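Side-chain contacts in alcohol dehydrogenase (Thermus sp., PDB 4CPD), which probably catalyses the NAD-dependent interconversion of alcohols with aldehydes or ketones, using bound zinc as its cofactor: residues Asp41-His46 and Tyr109-Met114; Phe274-Ala279 and Lys284-Arg289. One frame throughout, in Å; residues are numbered along the deposited sequence.

Contact 1 of 2, residues Asp41-His46 and Tyr109-Met114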
loop_
_atom_site.group_PDB
_atom_site.type_symbol
_atom_site.label_atom_id
_atom_site.label_comp_id
_atom_site.label_asym_id
_atom_site.label_seq_id
_atom_site.Cartn_x
_atom_site.Cartn_y
_atom_site.Cartn_z
ATOM N N ASP A 41 15.492 1.409 -21.077
ATOM C CA ASP A 41 16.601 1.828 -21.889
ATOM C C ASP A 41 16.170 2.987 -22.771
ATOM O O ASP A 41 16.994 3.794 -23.200
ATOM C CB ASP A 41 17.133 0.681 -22.750
ATOM C CG ASP A 41 17.818 -0.408 -21.951
ATOM O OD1 ASP A 41 18.454 -0.130 -20.895
ATOM O OD2 ASP A 41 17.740 -1.567 -22.431
ATOM N N LEU A 42 14.884 3.079 -23.060
ATOM C CA LEU A 42 14.403 4.234 -23.827
ATOM C C LEU A 42 14.498 5.552 -23.066
ATOM O O LEU A 42 14.671 6.576 -23.700
ATOM C CB LEU A 42 12.978 4.017 -24.307
ATOM C CG LEU A 42 12.831 2.883 -25.317
ATOM C CD1 LEU A 42 11.356 2.672 -25.662
ATOM C CD2 LEU A 42 13.665 3.178 -26.566
ATOM N N HIS A 43 14.402 5.526 -21.735
ATOM C CA HIS A 43 14.601 6.740 -20.934
ATOM C C HIS A 43 16.065 7.220 -21.033
ATOM O O HIS A 43 16.337 8.437 -21.118
ATOM C CB HIS A 43 14.167 6.539 -19.485
ATOM C CG HIS A 43 12.765 6.041 -19.352
ATOM N ND1 HIS A 43 12.430 4.945 -18.590
ATOM C CD2 HIS A 43 11.615 6.468 -19.924
ATOM C CE1 HIS A 43 11.127 4.733 -18.678
ATOM N NE2 HIS A 43 10.610 5.638 -19.487
ATOM N N LEU A 44 17.008 6.278 -21.055
ATOM C CA LEU A 44 18.383 6.630 -21.370
ATOM C C LEU A 44 18.416 7.283 -22.737
ATOM O O LEU A 44 18.851 8.414 -22.860
ATOM C CB LEU A 44 19.307 5.419 -21.372
ATOM C CG LEU A 44 19.985 5.233 -20.024
ATOM C CD1 LEU A 44 19.051 4.494 -19.106
ATOM C CD2 LEU A 44 21.289 4.471 -20.096
ATOM N N TYR A 45 17.928 6.562 -23.744
ATOM C CA TYR A 45 18.005 6.969 -25.147
ATOM C C TYR A 45 17.545 8.418 -25.316
ATOM O O TYR A 45 18.194 9.211 -26.016
ATOM C CB TYR A 45 17.119 6.048 -25.975
ATOM C CG TYR A 45 17.333 6.004 -27.483
ATOM C CD1 TYR A 45 18.506 5.512 -28.042
ATOM C CD2 TYR A 45 16.311 6.337 -28.342
ATOM C CE1 TYR A 45 18.664 5.410 -29.412
ATOM C CE2 TYR A 45 16.453 6.232 -29.707
ATOM C CZ TYR A 45 17.630 5.776 -30.234
ATOM O OH TYR A 45 17.726 5.699 -31.603
ATOM N N HIS A 46 16.433 8.758 -24.653
ATOM C CA HIS A 46 15.854 10.114 -24.725
ATOM C C HIS A 46 16.312 11.098 -23.645
ATOM O O HIS A 46 15.577 12.030 -23.280
ATOM C CB HIS A 46 14.345 10.049 -24.645
ATOM C CG HIS A 46 13.709 9.292 -25.760
ATOM N ND1 HIS A 46 12.743 8.336 -25.535
ATOM C CD2 HIS A 46 13.878 9.357 -27.105
ATOM C CE1 HIS A 46 12.347 7.839 -26.691
ATOM N NE2 HIS A 46 13.021 8.439 -27.659
ATOM N N TYR A 109 22.819 -2.013 -13.760
ATOM C CA TYR A 109 23.800 -2.126 -14.857
ATOM C C TYR A 109 23.478 -1.150 -15.981
ATOM O O TYR A 109 22.325 -0.976 -16.349
ATOM C CB TYR A 109 23.829 -3.545 -15.470
ATOM C CG TYR A 109 24.162 -4.663 -14.522
ATOM C CD1 TYR A 109 25.458 -4.856 -14.062
ATOM C CD2 TYR A 109 23.179 -5.552 -14.102
ATOM C CE1 TYR A 109 25.761 -5.883 -13.175
ATOM C CE2 TYR A 109 23.476 -6.601 -13.241
ATOM C CZ TYR A 109 24.751 -6.752 -12.780
ATOM O OH TYR A 109 24.983 -7.786 -11.932
ATOM N N GLY A 110 24.519 -0.557 -16.539
ATOM C CA GLY A 110 24.399 0.260 -17.731
ATOM C C GLY A 110 23.351 1.349 -17.626
ATOM O O GLY A 110 22.675 1.668 -18.629
ATOM N N TYR A 111 23.214 1.926 -16.427
ATOM C CA TYR A 111 22.212 2.956 -16.212
ATOM C C TYR A 111 22.821 4.294 -15.712
ATOM O O TYR A 111 22.120 5.175 -15.177
ATOM C CB TYR A 111 21.090 2.421 -15.303
ATOM C CG TYR A 111 19.721 2.848 -15.782
ATOM C CD1 TYR A 111 19.192 2.333 -16.940
ATOM C CD2 TYR A 111 18.980 3.769 -15.071
ATOM C CE1 TYR A 111 17.936 2.713 -17.385
ATOM C CE2 TYR A 111 17.736 4.174 -15.504
ATOM C CZ TYR A 111 17.222 3.648 -16.672
ATOM O OH TYR A 111 15.992 4.039 -17.139
ATOM N N GLY A 112 24.116 4.460 -15.947
ATOM C CA GLY A 112 24.768 5.733 -15.711
ATOM C C GLY A 112 25.125 5.990 -14.259
ATOM O O GLY A 112 24.804 5.189 -13.387
ATOM N N PRO A 113 25.779 7.129 -13.996
ATOM C CA PRO A 113 26.353 7.406 -12.682
ATOM C C PRO A 113 25.349 7.652 -11.552
ATOM O O PRO A 113 25.717 7.533 -10.395
ATOM C CB PRO A 113 27.206 8.653 -12.929
ATOM C CG PRO A 113 26.551 9.345 -14.070
ATOM C CD PRO A 113 25.906 8.280 -14.915
ATOM N N MET A 114 24.090 7.949 -11.852
ATOM C CA MET A 114 23.094 8.091 -10.762
ATOM C C MET A 114 22.599 6.768 -10.173
ATOM O O MET A 114 21.904 6.755 -9.159
ATOM C CB MET A 114 21.936 8.996 -11.198
ATOM C CG MET A 114 22.388 10.444 -11.297
ATOM S SD MET A 114 22.902 11.039 -9.670
ATOM C CE MET A 114 24.698 10.881 -9.638
#
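Leu44 packs against the Tyr111 ring in the buried part of this contact, within the GroES-like catalytic domain, although the closeness of the two in the model is doubtful: the separation of Leu44 CD1 from the ring is shorter than carbons allow. Helix 39-45, which begins at the NAD-binding Gly39, directly after the zinc ligand Cys38, here meets the loop between strands 107-108 and 125-128. Leu44 and Tyr111 are the nearest pair of backbone positions, with 7.4 Å between their CA atoms. The tight side rests on more than that one approach. The second branch of the leucine turns to the loop backbone, Leu44 CD2 sitting 3.5 Å from Gly110 O. Val51 and Leu57 also touch Leu44, while Phe115 meets the Tyr111 ring edge-to-face, so this half is buried and largely apolar.

On the looser side, His43 is partly exposed at the cofactor pocket. Its first torsion (chi1 -54°) keeps the imidazole beside the backbone N, with its edge toward the Tyr111 hydroxyl, which lies near the ring plane. The approach is van der Waals in character, with His43 CB 3.9 Å and His43 ND1 4.0 Å from Tyr111 OH. The same histidine side chain comes within about 3 Å of the bound NAD at nearest atoms. The polar end of the tyrosine is held at the first turn of the helix, where Tyr111 OH hydrogen-bonds to the backbone O of Ser40.

Contact 2 of 2, residues Phe274-Ala279 and Lys284-Arg289; sequences FPFPLA and KDLTFR
Phe276 and Phe288 form an edge-to-face aromatic pair, the edge of the Phe276 ring directed at the face of Phe288. Their planes stand at 76° and their centroids lie 5.6 Å apart. The leading atom is Phe276 CE2, which is 3.8 Å from Phe288 CG. With its CG anti to the backbone N (chi1 -163°), Phe276 extends toward the facing strand, and the two side chains point in opposing directions and lie alongside one another, so that Phe276 CE2 is also 3.8 Å from Phe288 CB. Phe274 completes the cluster from the other end of the Phe288 ring. Its CZ is 3.8 Å from Phe288 CZ, with the planes inclined at 58°.

These side chains pack between the two strands, the segments 274-277 and 286-289, which run roughly antiparallel, approach to 10.4 Å between their axes and share no backbone hydrogen bonds. Helix 279-284 links them. Strand 286-290 is the outermost strand, within this chain, of the parallel Rossmann-fold sheet, and both segments enter antiparallel ladders with the second subunit, as in dimeric relatives of this alcohol dehydrogenase family. The phenylalanines cross the interface too: Phe276 and Phe288 each meet the opposite member of the pair in the second subunit edge-to-face.

Apolar packing of leucine against ring carbons continues the contact toward the connecting helix. One branch of Leu286 serves two partners: its CD1 is 4.1 Å from Phe276 CE1 and equally far from Pro277 CG, the proline lying across the leucine.

Charged groups face other partners. Asp285 and Arg289 form reciprocal salt bridges with Arg289 and Asp285 of the second subunit, while Lys284 NZ hydrogen-bonds to the backbone oxygens of Leu254, Glu255 and Val257.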
loop_
_atom_site.group_PDB
_atom_site.type_symbol
_atom_site.label_atom_id
_atom_site.label_comp_id
_atom_site.label_asym_id
_atom_site.label_seq_id
_atom_site.Cartn_x
_atom_site.Cartn_y
_atom_site.Cartn_z
ATOM N N PHE A 274 1.592 13.364 -8.154
ATOM C CA PHE A 274 0.269 13.229 -8.779
ATOM C C PHE A 274 -0.840 13.344 -7.706
ATOM O O PHE A 274 -0.598 13.037 -6.536
ATOM C CB PHE A 274 0.171 11.891 -9.542
ATOM C CG PHE A 274 0.010 10.686 -8.647
ATOM C CD1 PHE A 274 1.116 10.017 -8.156
ATOM C CD2 PHE A 274 -1.257 10.236 -8.282
ATOM C CE1 PHE A 274 0.966 8.925 -7.310
ATOM C CE2 PHE A 274 -1.408 9.145 -7.446
ATOM C CZ PHE A 274 -0.293 8.487 -6.963
ATOM N N PRO A 275 -2.060 13.767 -8.100
ATOM C CA PRO A 275 -3.135 13.948 -7.106
ATOM C C PRO A 275 -3.782 12.637 -6.636
ATOM O O PRO A 275 -4.455 11.947 -7.411
ATOM C CB PRO A 275 -4.161 14.808 -7.858
ATOM C CG PRO A 275 -3.978 14.445 -9.302
ATOM C CD PRO A 275 -2.532 14.032 -9.477
ATOM N N PHE A 276 -3.575 12.300 -5.368
ATOM C CA PHE A 276 -4.132 11.075 -4.785
ATOM C C PHE A 276 -5.423 11.457 -4.114
ATOM O O PHE A 276 -5.413 12.400 -3.337
ATOM C CB PHE A 276 -3.189 10.490 -3.744
ATOM C CG PHE A 276 -3.485 9.073 -3.399
ATOM C CD1 PHE A 276 -4.556 8.760 -2.596
ATOM C CD2 PHE A 276 -2.688 8.052 -3.872
ATOM C CE1 PHE A 276 -4.855 7.446 -2.282
ATOM C CE2 PHE A 276 -2.975 6.728 -3.567
ATOM C CZ PHE A 276 -4.056 6.423 -2.767
ATOM N N PRO A 277 -6.531 10.740 -4.410
ATOM C CA PRO A 277 -7.815 11.076 -3.821
ATOM C C PRO A 277 -7.794 10.943 -2.316
ATOM O O PRO A 277 -7.314 9.932 -1.783
ATOM C CB PRO A 277 -8.773 10.038 -4.410
ATOM C CG PRO A 277 -7.918 8.967 -4.976
ATOM C CD PRO A 277 -6.656 9.645 -5.386
ATOM N N LEU A 278 -8.329 11.959 -1.644
ATOM C CA LEU A 278 -8.316 12.028 -0.197
ATOM C C LEU A 278 -9.704 11.687 0.345
ATOM O O LEU A 278 -9.917 10.609 0.868
ATOM C CB LEU A 278 -7.820 13.396 0.261
ATOM C CG LEU A 278 -7.128 13.415 1.622
ATOM C CD1 LEU A 278 -6.394 14.732 1.821
ATOM C CD2 LEU A 278 -8.109 13.172 2.767
ATOM N N ALA A 279 -10.661 12.589 0.221
ATOM C CA ALA A 279 -11.956 12.374 0.848
ATOM C C ALA A 279 -12.552 11.121 0.266
ATOM O O ALA A 279 -13.029 10.256 0.990
ATOM C CB ALA A 279 -12.860 13.562 0.610
ATOM N N LYS A 284 -13.279 4.980 -0.105
ATOM C CA LYS A 284 -12.999 3.848 -0.970
ATOM C C LYS A 284 -12.115 2.772 -0.340
ATOM O O LYS A 284 -12.183 1.637 -0.745
ATOM C CB LYS A 284 -12.351 4.361 -2.253
ATOM C CG LYS A 284 -13.004 3.852 -3.517
ATOM C CD LYS A 284 -12.217 4.265 -4.754
ATOM C CE LYS A 284 -12.371 3.229 -5.858
ATOM N NZ LYS A 284 -11.739 3.663 -7.131
ATOM N N ASP A 285 -11.284 3.145 0.632
ATOM C CA ASP A 285 -10.345 2.238 1.313
ATOM C C ASP A 285 -9.297 1.676 0.362
ATOM O O ASP A 285 -9.352 0.512 0.001
ATOM C CB ASP A 285 -11.074 1.095 2.029
ATOM C CG ASP A 285 -10.180 0.397 3.059
ATOM O OD1 ASP A 285 -8.975 0.708 3.097
ATOM O OD2 ASP A 285 -10.651 -0.453 3.844
ATOM N N LEU A 286 -8.337 2.514 -0.024
ATOM C CA LEU A 286 -7.381 2.164 -1.063
ATOM C C LEU A 286 -6.076 1.710 -0.450
ATOM O O LEU A 286 -5.636 2.289 0.539
ATOM C CB LEU A 286 -7.128 3.358 -1.980
ATOM C CG LEU A 286 -8.330 3.825 -2.822
ATOM C CD1 LEU A 286 -8.106 5.232 -3.353
ATOM C CD2 LEU A 286 -8.625 2.858 -3.964
ATOM N N THR A 287 -5.483 0.659 -1.028
ATOM C CA THR A 287 -4.103 0.265 -0.753
ATOM C C THR A 287 -3.248 0.473 -1.994
ATOM O O THR A 287 -3.525 -0.103 -3.035
ATOM C CB THR A 287 -4.013 -1.197 -0.363
ATOM O OG1 THR A 287 -4.784 -1.400 0.820
ATOM C CG2 THR A 287 -2.599 -1.570 -0.072
ATOM N N PHE A 288 -2.216 1.300 -1.877
ATOM C CA PHE A 288 -1.429 1.733 -3.029
ATOM C C PHE A 288 0.043 1.445 -2.779
ATOM O O PHE A 288 0.549 1.692 -1.693
ATOM C CB PHE A 288 -1.631 3.227 -3.279
ATOM C CG PHE A 288 -0.813 3.776 -4.416
ATOM C CD1 PHE A 288 -1.205 3.581 -5.723
ATOM C CD2 PHE A 288 0.326 4.528 -4.183
ATOM C CE1 PHE A 288 -0.459 4.103 -6.786
ATOM C CE2 PHE A 288 1.083 5.050 -5.237
ATOM C CZ PHE A 288 0.690 4.845 -6.541
ATOM N N ARG A 289 0.727 0.916 -3.785
ATOM C CA ARG A 289 2.151 0.718 -3.684
ATOM C C ARG A 289 2.835 1.141 -4.988
ATOM O O ARG A 289 2.348 0.880 -6.074
ATOM C CB ARG A 289 2.492 -0.718 -3.289
ATOM C CG ARG A 289 3.986 -0.866 -3.007
ATOM C CD ARG A 289 4.360 -2.222 -2.441
ATOM N NE ARG A 289 5.791 -2.316 -2.164
ATOM C CZ ARG A 289 6.395 -3.377 -1.629
ATOM N NH1 ARG A 289 5.713 -4.462 -1.291
ATOM N NH2 ARG A 289 7.696 -3.356 -1.429
#

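Overall arrangement
From the N terminus the chain first reaches helix 39-45, then runs through the zinc ligand His59 and the four-cysteine zinc site before the loop at 109-114 returns to that helix; contact 1 thus closes a 62-residue excursion inside the catalytic domain. The chain then passes into the coenzyme-binding domain, where contact 2 closes a short one, only the four residues 280-283 separating its segments. The two contacts follow in series, neither nested nor crossed, with centres 31 Å apart and nearest atoms about 15 Å apart. Contact 1 borders the bound NAD through one side chain, whereas contact 2 lies at the subunit interface.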